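Long-range contact in ribosomal protein S2-related protein (Deinococcus radiodurans, PDB 2JH3), which binds a [4Fe-4S] cluster, has a chelatase-like fold and may act as a sirohydrochlorin ferrochelatase: residues L88-G99 with R103-R114. Numbering follows the deposited sequence.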
loop_
_atom_site.group_PDB
_atom_site.type_symbol
_atom_site.label_atom_id
_atom_site.label_comp_id
_atom_site.label_asym_id
_atom_site.label_seq_id
_atom_site.Cartn_x
_atom_site.Cartn_y
_atom_site.Cartn_z
ATOM N N LEU A 88 -10.085 -26.484 7.048
ATOM C CA LEU A 88 -9.858 -27.449 5.992
ATOM C C LEU A 88 -11.140 -28.046 5.473
ATOM O O LEU A 88 -11.130 -28.617 4.397
ATOM C CB LEU A 88 -8.956 -28.580 6.477
ATOM C CG LEU A 88 -7.444 -28.617 6.366
ATOM C CD1 LEU A 88 -6.735 -27.773 5.301
ATOM C CD2 LEU A 88 -6.710 -28.531 7.712
ATOM N N GLY A 89 -12.227 -27.993 6.246
ATOM C CA GLY A 89 -13.503 -28.587 5.819
ATOM C C GLY A 89 -13.620 -30.071 6.073
ATOM O O GLY A 89 -14.269 -30.795 5.304
ATOM N N LEU A 90 -12.993 -30.549 7.151
ATOM C CA LEU A 90 -12.892 -32.002 7.378
ATOM C C LEU A 90 -14.087 -32.625 8.069
ATOM O O LEU A 90 -14.219 -33.863 8.041
ATOM C CB LEU A 90 -11.611 -32.353 8.169
ATOM C CG LEU A 90 -10.355 -32.005 7.423
ATOM C CD1 LEU A 90 -9.166 -32.433 8.239
ATOM C CD2 LEU A 90 -10.372 -32.668 6.030
ATOM N N GLY A 91 -14.938 -31.814 8.688
ATOM C CA GLY A 91 -16.142 -32.316 9.377
ATOM C C GLY A 91 -15.756 -33.166 10.574
ATOM O O GLY A 91 -16.148 -34.304 10.675
ATOM N N HIS A 92 -14.946 -32.590 11.455
ATOM C CA HIS A 92 -14.375 -33.286 12.613
ATOM C C HIS A 92 -14.062 -32.300 13.705
ATOM O O HIS A 92 -13.542 -31.207 13.459
ATOM C CB HIS A 92 -13.098 -34.055 12.222
ATOM C CG HIS A 92 -12.548 -34.887 13.348
ATOM N ND1 HIS A 92 -12.992 -36.175 13.602
ATOM C CD2 HIS A 92 -11.658 -34.592 14.329
ATOM C CE1 HIS A 92 -12.371 -36.641 14.672
ATOM N NE2 HIS A 92 -11.566 -35.699 15.130
ATOM N N GLN A 93 -14.387 -32.665 14.930
ATOM C CA GLN A 93 -13.870 -31.930 16.052
ATOM C C GLN A 93 -13.425 -32.871 17.152
ATOM O O GLN A 93 -13.792 -34.034 17.171
ATOM C CB GLN A 93 -14.889 -30.912 16.541
ATOM C CG GLN A 93 -16.112 -31.546 17.053
ATOM C CD GLN A 93 -17.259 -30.563 17.132
ATOM O OE1 GLN A 93 -17.049 -29.329 17.063
ATOM N NE2 GLN A 93 -18.490 -31.096 17.278
ATOM N N GLY A 94 -12.614 -32.371 18.053
ATOM C CA GLY A 94 -12.052 -33.215 19.145
ATOM C C GLY A 94 -10.916 -34.148 18.759
ATOM O O GLY A 94 -10.351 -34.065 17.661
ATOM N N PRO A 95 -10.525 -35.007 19.707
ATOM C CA PRO A 95 -9.399 -35.902 19.607
ATOM C C PRO A 95 -9.264 -36.573 18.286
ATOM O O PRO A 95 -10.209 -37.160 17.803
ATOM C CB PRO A 95 -9.707 -36.927 20.709
ATOM C CG PRO A 95 -10.159 -36.008 21.818
ATOM C CD PRO A 95 -11.155 -35.124 21.056
ATOM N N VAL A 96 -8.091 -36.436 17.700
ATOM C CA VAL A 96 -7.710 -37.192 16.532
ATOM C C VAL A 96 -6.902 -38.422 17.006
ATOM O O VAL A 96 -5.864 -38.294 17.656
ATOM C CB VAL A 96 -6.812 -36.370 15.592
ATOM C CG1 VAL A 96 -6.338 -37.185 14.366
ATOM C CG2 VAL A 96 -7.531 -35.098 15.160
ATOM N N PRO A 97 -7.338 -39.616 16.618
ATOM C CA PRO A 97 -6.669 -40.829 17.073
ATOM C C PRO A 97 -5.443 -41.095 16.289
ATOM O O PRO A 97 -5.292 -40.556 15.198
ATOM C CB PRO A 97 -7.705 -41.888 16.773
ATOM C CG PRO A 97 -8.433 -41.346 15.593
ATOM C CD PRO A 97 -8.530 -39.910 15.809
ATOM N N THR A 98 -4.546 -41.909 16.832
ATOM C CA THR A 98 -3.347 -42.337 16.108
ATOM C C THR A 98 -3.814 -42.881 14.776
ATOM O O THR A 98 -4.822 -43.542 14.713
ATOM C CB THR A 98 -2.585 -43.438 16.909
ATOM O OG1 THR A 98 -2.208 -42.913 18.184
ATOM C CG2 THR A 98 -1.348 -43.943 16.194
ATOM N N GLY A 99 -3.131 -42.533 13.690
ATOM C CA GLY A 99 -3.577 -43.005 12.395
ATOM C C GLY A 99 -4.529 -42.090 11.609
ATOM O O GLY A 99 -4.811 -42.357 10.420
ATOM N N ARG A 103 -11.242 -38.701 5.232
ATOM C CA ARG A 103 -12.414 -38.123 4.597
ATOM C C ARG A 103 -12.256 -38.181 3.063
ATOM O O ARG A 103 -11.149 -38.160 2.522
ATOM C CB ARG A 103 -12.647 -36.642 4.970
ATOM C CG ARG A 103 -12.926 -36.347 6.451
ATOM C CD ARG A 103 -14.344 -36.696 6.870
ATOM N NE ARG A 103 -14.617 -36.459 8.300
ATOM C CZ ARG A 103 -14.487 -37.372 9.256
ATOM N NH1 ARG A 103 -14.093 -38.614 8.980
ATOM N NH2 ARG A 103 -14.781 -37.052 10.496
ATOM N N VAL A 104 -13.382 -38.255 2.360
ATOM C CA VAL A 104 -13.348 -38.017 0.935
ATOM C C VAL A 104 -13.866 -36.591 0.774
ATOM O O VAL A 104 -15.015 -36.291 1.118
ATOM C CB VAL A 104 -14.164 -39.001 0.121
ATOM C CG1 VAL A 104 -14.060 -38.619 -1.356
ATOM C CG2 VAL A 104 -13.666 -40.435 0.351
ATOM N N LEU A 105 -12.991 -35.701 0.322
ATOM C CA LEU A 105 -13.424 -34.373 -0.003
ATOM C C LEU A 105 -12.824 -33.868 -1.305
ATOM O O LEU A 105 -11.700 -34.183 -1.652
ATOM C CB LEU A 105 -13.301 -33.430 1.201
ATOM C CG LEU A 105 -12.105 -32.638 1.662
ATOM C CD1 LEU A 105 -12.617 -31.289 2.201
ATOM C CD2 LEU A 105 -11.384 -33.401 2.766
ATOM N N GLY A 106 -13.654 -33.151 -2.069
ATOM C CA GLY A 106 -13.466 -33.058 -3.522
ATOM C C GLY A 106 -13.370 -34.472 -4.104
ATOM O O GLY A 106 -14.086 -35.400 -3.664
ATOM N N GLY A 107 -12.470 -34.675 -5.061
ATOM C CA GLY A 107 -12.149 -36.057 -5.467
ATOM C C GLY A 107 -11.149 -36.831 -4.589
ATOM O O GLY A 107 -10.951 -38.060 -4.751
ATOM N N ARG A 108 -10.570 -36.148 -3.620
ATOM C CA ARG A 108 -9.436 -36.646 -2.865
ATOM C C ARG A 108 -9.803 -37.418 -1.598
ATOM O O ARG A 108 -10.784 -37.091 -0.905
ATOM C CB ARG A 108 -8.546 -35.473 -2.486
ATOM C CG ARG A 108 -8.190 -34.605 -3.679
ATOM C CD ARG A 108 -7.159 -33.601 -3.312
ATOM N NE ARG A 108 -6.663 -32.797 -4.434
ATOM C CZ ARG A 108 -7.310 -31.761 -4.974
ATOM N NH1 ARG A 108 -8.526 -31.456 -4.548
ATOM N NH2 ARG A 108 -6.753 -31.057 -5.972
ATOM N N ARG A 109 -9.013 -38.462 -1.331
ATOM C CA ARG A 109 -8.932 -39.064 -0.024
ATOM C C ARG A 109 -7.878 -38.338 0.808
ATOM O O ARG A 109 -6.708 -38.339 0.489
ATOM C CB ARG A 109 -8.515 -40.487 -0.153
ATOM C CG ARG A 109 -8.660 -41.266 1.104
ATOM C CD ARG A 109 -7.878 -42.540 0.944
ATOM N NE ARG A 109 -8.033 -43.441 2.080
ATOM C CZ ARG A 109 -7.170 -43.564 3.095
ATOM N NH1 ARG A 109 -6.061 -42.817 3.152
ATOM N NH2 ARG A 109 -7.419 -44.462 4.057
ATOM N N VAL A 110 -8.332 -37.741 1.887
ATOM C CA VAL A 110 -7.513 -36.958 2.781
ATOM C C VAL A 110 -7.465 -37.674 4.124
ATOM O O VAL A 110 -8.514 -37.982 4.700
ATOM C CB VAL A 110 -8.178 -35.568 3.024
ATOM C CG1 VAL A 110 -7.264 -34.663 3.818
ATOM C CG2 VAL A 110 -8.572 -34.939 1.688
ATOM N N ARG A 111 -6.254 -37.858 4.619
ATOM C CA ARG A 111 -5.988 -38.305 6.006
ATOM C C ARG A 111 -5.293 -37.173 6.781
ATOM O O ARG A 111 -4.213 -36.718 6.409
ATOM C CB ARG A 111 -5.106 -39.549 5.968
ATOM C CG ARG A 111 -4.944 -40.243 7.270
ATOM C CD ARG A 111 -4.277 -41.634 7.044
ATOM N NE ARG A 111 -3.134 -41.699 7.933
ATOM C CZ ARG A 111 -1.862 -41.645 7.560
ATOM N NH1 ARG A 111 -1.493 -41.591 6.280
ATOM N NH2 ARG A 111 -0.956 -41.665 8.516
ATOM N N TYR A 112 -5.954 -36.736 7.830
ATOM C CA TYR A 112 -5.496 -35.707 8.756
ATOM C C TYR A 112 -4.903 -36.377 9.989
ATOM O O TYR A 112 -5.589 -37.136 10.699
ATOM C CB TYR A 112 -6.667 -34.797 9.113
ATOM C CG TYR A 112 -6.364 -33.652 10.067
ATOM C CD1 TYR A 112 -5.628 -32.551 9.655
ATOM C CD2 TYR A 112 -6.820 -33.662 11.378
ATOM C CE1 TYR A 112 -5.375 -31.488 10.514
ATOM C CE2 TYR A 112 -6.559 -32.585 12.245
ATOM C CZ TYR A 112 -5.835 -31.506 11.791
ATOM O OH TYR A 112 -5.528 -30.435 12.618
ATOM N N THR A 113 -3.608 -36.164 10.211
ATOM C CA THR A 113 -2.916 -36.852 11.312
ATOM C C THR A 113 -2.969 -36.042 12.628
ATOM O O THR A 113 -3.409 -34.879 12.687
ATOM C CB THR A 113 -1.441 -37.157 10.998
ATOM O OG1 THR A 113 -0.625 -35.961 11.068
ATOM C CG2 THR A 113 -1.261 -37.775 9.622
ATOM N N ARG A 114 -2.483 -36.701 13.681
ATOM C CA ARG A 114 -2.188 -36.063 14.935
ATOM C C ARG A 114 -1.088 -35.099 14.662
ATOM O O ARG A 114 -0.337 -35.214 13.670
ATOM C CB ARG A 114 -1.796 -37.136 15.965
ATOM C CG ARG A 114 -2.975 -37.972 16.325
ATOM C CD ARG A 114 -2.610 -39.011 17.416
ATOM N NE ARG A 114 -2.361 -38.380 18.721
ATOM C CZ ARG A 114 -1.995 -39.051 19.826
ATOM N NH1 ARG A 114 -1.804 -40.378 19.782
ATOM N NH2 ARG A 114 -1.765 -38.390 20.948
HETATM O O HOH W 1 -1.713 -39.734 13.506
#
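R103 reaches from a beta hairpin, whose first strand 101-105 is outermost in the mixed sheet of the chelatase-like CbiX domain, to the loop joining helix 78-88 to that strand. The long chain, bent about CB-CG (chi2 -77°), brings R103 NE to L90 O in a weak bond and R103 NH2 to G91 O at 3.1 Å, nearly straight at 163° though above the carbonyl plane. With an alanine in place of R103, both carbonyls are likely to lose these donors and the loop its side-chain tie to the strand. L105, which opens the type II' turn closing the hairpin, presses CD2 tightly against L90 CD2 (3.5 Å), while its CD1 lies by the carbonyl of G89, a glycine that easily takes the positive phi of the helix-ending Schellman motif. On the returning strand, R111 NE meets G99 O at 3.1 Å; R111 NH2 holds A261 O. Y112 points toward the loop, CG anti to the backbone N (chi1 -179°): branched L90 packs its other methyl, CD1, on CB and CG, V96 CG2 approaches the apolar ring's edge, and the hydroxyl reaches T80 O. R114 uses its length twice, NE forming a salt bridge with E76 while NH1 donates to T98 OG1 (3.0 Å), which lies in the guanidinium plane.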